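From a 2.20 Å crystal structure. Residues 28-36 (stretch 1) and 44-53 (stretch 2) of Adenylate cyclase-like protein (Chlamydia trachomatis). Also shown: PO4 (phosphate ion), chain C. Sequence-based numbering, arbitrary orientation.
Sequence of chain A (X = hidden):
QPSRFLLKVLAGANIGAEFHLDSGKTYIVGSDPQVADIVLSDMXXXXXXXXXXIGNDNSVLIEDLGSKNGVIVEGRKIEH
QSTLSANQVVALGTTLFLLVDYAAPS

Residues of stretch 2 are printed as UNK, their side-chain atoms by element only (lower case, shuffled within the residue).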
# COMPACT_ATOMS: atom_id res chain seq x y z
N ILE A 28 7.07 -2.99 -0.86
CA ILE A 28 6.57 -3.60 0.36
C ILE A 28 6.29 -2.48 1.36
O ILE A 28 7.12 -1.64 1.56
CB ILE A 28 7.61 -4.53 0.93
CG1 ILE A 28 7.87 -5.70 -0.08
CG2 ILE A 28 7.19 -5.07 2.28
CD1 ILE A 28 9.10 -6.59 0.29
N VAL A 29 5.11 -2.50 1.94
CA VAL A 29 4.73 -1.49 2.94
C VAL A 29 4.78 -2.19 4.32
O VAL A 29 4.18 -3.20 4.50
CB VAL A 29 3.33 -0.88 2.66
CG1 VAL A 29 2.91 0.23 3.78
CG2 VAL A 29 3.28 -0.29 1.26
N GLY A 30 5.53 -1.67 5.25
CA GLY A 30 5.56 -2.25 6.58
C GLY A 30 6.19 -1.32 7.60
O GLY A 30 6.53 -0.20 7.27
N SER A 31 6.36 -1.83 8.82
CA SER A 31 6.94 -1.07 9.93
C SER A 31 8.44 -1.30 10.14
O SER A 31 9.07 -0.49 10.83
CB SER A 31 6.20 -1.39 11.24
OG SER A 31 6.11 -2.79 11.50
N ASP A 32 9.00 -2.37 9.56
CA ASP A 32 10.45 -2.69 9.68
C ASP A 32 11.27 -2.22 8.44
O ASP A 32 11.09 -2.75 7.34
CB ASP A 32 10.61 -4.20 9.87
CG ASP A 32 12.06 -4.64 10.07
OD1 ASP A 32 13.02 -3.86 9.95
OD2 ASP A 32 12.21 -5.85 10.39
N PRO A 33 12.17 -1.24 8.62
CA PRO A 33 12.89 -0.68 7.56
C PRO A 33 13.90 -1.63 6.90
O PRO A 33 14.36 -1.32 5.81
CB PRO A 33 13.67 0.47 8.23
CG PRO A 33 13.71 0.14 9.62
CD PRO A 33 12.48 -0.55 9.89
N GLN A 34 14.24 -2.72 7.57
CA GLN A 34 15.10 -3.77 6.98
C GLN A 34 14.37 -4.72 6.04
O GLN A 34 15.03 -5.54 5.39
CB GLN A 34 15.82 -4.58 8.06
CG GLN A 34 16.78 -3.74 8.84
CD GLN A 34 17.52 -4.46 9.94
OE1 GLN A 34 17.33 -4.16 11.13
NE2 GLN A 34 18.39 -5.39 9.57
N VAL A 35 13.04 -4.65 5.98
CA VAL A 35 12.26 -5.50 5.06
C VAL A 35 11.25 -4.72 4.18
O VAL A 35 10.84 -5.23 3.13
CB VAL A 35 11.53 -6.67 5.80
CG1 VAL A 35 12.54 -7.74 6.27
CG2 VAL A 35 10.69 -6.19 7.02
N ALA A 36 10.87 -3.51 4.61
CA ALA A 36 9.89 -2.71 3.89
C ALA A 36 10.58 -1.64 3.06
O ALA A 36 11.63 -1.14 3.42
CB ALA A 36 8.82 -2.07 4.87
N UNK A 44 0.59 -1.03 14.69
CA UNK A 44 -0.46 -1.94 14.16
C UNK A 44 -0.17 -2.40 12.71
O UNK A 44 -0.99 -3.07 12.07
c UNK A 44 -1.83 -1.26 14.22
o UNK A 44 -1.85 -0.16 13.31
N UNK A 45 1.00 -1.98 12.23
CA UNK A 45 1.52 -2.38 10.91
C UNK A 45 2.62 -3.50 11.07
O UNK A 45 3.65 -3.37 11.74
c UNK A 45 2.01 -1.14 10.10
c UNK A 45 0.83 -0.16 9.88
c UNK A 45 2.53 -1.52 8.70
c UNK A 45 1.23 1.23 9.28
N UNK A 46 2.37 -4.61 10.41
CA UNK A 46 3.32 -5.71 10.36
C UNK A 46 4.69 -5.26 9.81
O UNK A 46 4.80 -4.27 9.09
o UNK A 46 1.75 -7.49 10.39
c UNK A 46 2.73 -6.87 9.58
N UNK A 47 5.73 -5.98 10.22
CA UNK A 47 7.10 -5.67 9.80
C UNK A 47 7.13 -5.53 8.26
O UNK A 47 7.66 -4.59 7.70
n UNK A 47 8.31 -8.50 15.81
c UNK A 47 8.28 -6.76 11.74
n UNK A 47 9.07 -8.05 13.69
c UNK A 47 8.05 -6.74 10.25
n UNK A 47 6.95 -8.94 14.07
c UNK A 47 9.00 -8.01 12.23
c UNK A 47 8.10 -8.48 14.51
N UNK A 48 6.48 -6.48 7.63
CA UNK A 48 6.09 -6.37 6.22
C UNK A 48 4.66 -6.80 6.07
O UNK A 48 4.27 -7.88 6.41
o UNK A 48 8.27 -9.09 3.45
c UNK A 48 7.04 -8.70 5.50
n UNK A 48 8.91 -10.24 5.29
c UNK A 48 7.06 -7.16 5.30
c UNK A 48 8.13 -9.37 4.66
N UNK A 49 3.86 -5.91 5.54
CA UNK A 49 2.45 -6.01 5.70
C UNK A 49 1.70 -6.30 4.39
O UNK A 49 0.81 -7.15 4.32
n UNK A 49 0.21 -4.52 8.09
c UNK A 49 -1.10 -4.66 8.22
n UNK A 49 -1.62 -4.90 7.03
c UNK A 49 -0.61 -4.94 6.11
c UNK A 49 1.97 -4.68 6.28
c UNK A 49 0.55 -4.72 6.77
N UNK A 50 2.05 -5.52 3.38
CA UNK A 50 1.34 -5.46 2.11
C UNK A 50 2.38 -5.24 1.04
O UNK A 50 3.39 -4.63 1.28
c UNK A 50 0.31 -4.30 2.07
N UNK A 51 2.08 -5.73 -0.15
CA UNK A 51 2.94 -5.55 -1.29
C UNK A 51 2.16 -4.94 -2.41
O UNK A 51 1.05 -5.33 -2.64
c UNK A 51 4.73 -6.65 -2.58
c UNK A 51 3.52 -6.88 -1.74
c UNK A 51 5.91 -7.61 -2.26
c UNK A 51 5.65 -8.99 -2.59
n UNK A 51 6.79 -9.86 -2.04
N UNK A 52 2.73 -3.94 -3.06
CA UNK A 52 2.05 -3.22 -4.13
C UNK A 52 2.85 -3.42 -5.40
O UNK A 52 4.00 -3.09 -5.48
c UNK A 52 1.88 -1.69 -3.81
c UNK A 52 1.13 -1.53 -2.49
c UNK A 52 1.00 -0.03 -2.01
c UNK A 52 1.19 -0.90 -4.99
N UNK A 53 2.21 -4.03 -6.38
CA UNK A 53 2.86 -4.39 -7.63
C UNK A 53 2.30 -3.54 -8.72
O UNK A 53 1.12 -3.59 -9.03
c UNK A 53 3.08 -6.23 -9.40
c UNK A 53 3.39 -6.75 -6.93
c UNK A 53 2.63 -5.88 -7.94
c UNK A 53 2.62 -7.97 -6.50
P PO4 C . 4.20 -9.33 11.99
O1 PO4 C . 3.55 -10.11 10.90
O2 PO4 C . 3.07 -8.37 12.47
O3 PO4 C . 4.68 -10.23 13.12
O4 PO4 C . 5.43 -8.53 11.67

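Position 44 carries one side-chain carbon followed by one oxygen, points away from stretch 1 and makes no contact with it; a CB bearing a hydroxyl is Ser44. At position 45 four carbons fork at the first, with one arm two carbons long, and the CA-to-CB bond points toward stretch 1, where a short arm lies against Gly30. This is Ile45, with CG2 3.8 Å from Gly30 CA; its backbone O accepts a short hydrogen bond of 2.5 Å from Ser31 OG.

Position 46 again has one carbon and one oxygen, directed away from stretch 1 and toward the phosphate ion. It is Ser46, whose OG donates to PO4 O2 at 2.6 Å, while its backbone O receives Ser31 N at 2.9 Å. Position 47 has three carbons, a nitrogen and a carbon bearing two more nitrogens, the guanidinium of Arg47. The chain leads away from stretch 1, although its CB lies 3.6 Å from Asp32 CB. Backbone N and NH1 both donate to PO4 O4, each at 2.9 Å, so main chain and side chain hold the same oxygen.

At position 48 three carbons end in one oxygen and one nitrogen; the first carbon packs near Ile28 and Val35. A terminal amide on this length of chain, as the paired elements suggest, fits Gln48, with CB 3.7 Å from Ile28 CG2. Position 49 has one carbon and a five-membered ring of three carbons and two nitrogens, whose end leads away from stretch 1: His49. Its ND1 accepts Ser46 N at 3.2 Å, bracing the turn.

A single carbon at position 50, on the same sheet face as Val29, marks Ala50. Position 51 has four carbons in a row ending in nitrogen and runs alongside Ile28; it is Lys51, with CD 3.5 Å from Ile28 CG1. Position 52 has four carbons forked at the first, the longer arm reaching Val29: Ile52, CD1 to Val29 CG2 4.0 Å. Position 53 has the same forked pattern, out of reach of stretch 1, and is Ile53.

The contact is chiefly a backbone one. Antiparallel pairing joins Val29 N to Ala50 O at 2.8 Å, nearly linear, while Val29 O accepts His49 N at 2.9 Å and, weakly, Ala50 N at 3.3 Å. Beyond the strands, Asp32 N binds Arg47 O at 3.2 Å. Gly30 permits this closeness, since an ideal CB there would sit 2.0 Å from Arg47 O.

Stretch 2, residues 44-53: SISRQHAKII
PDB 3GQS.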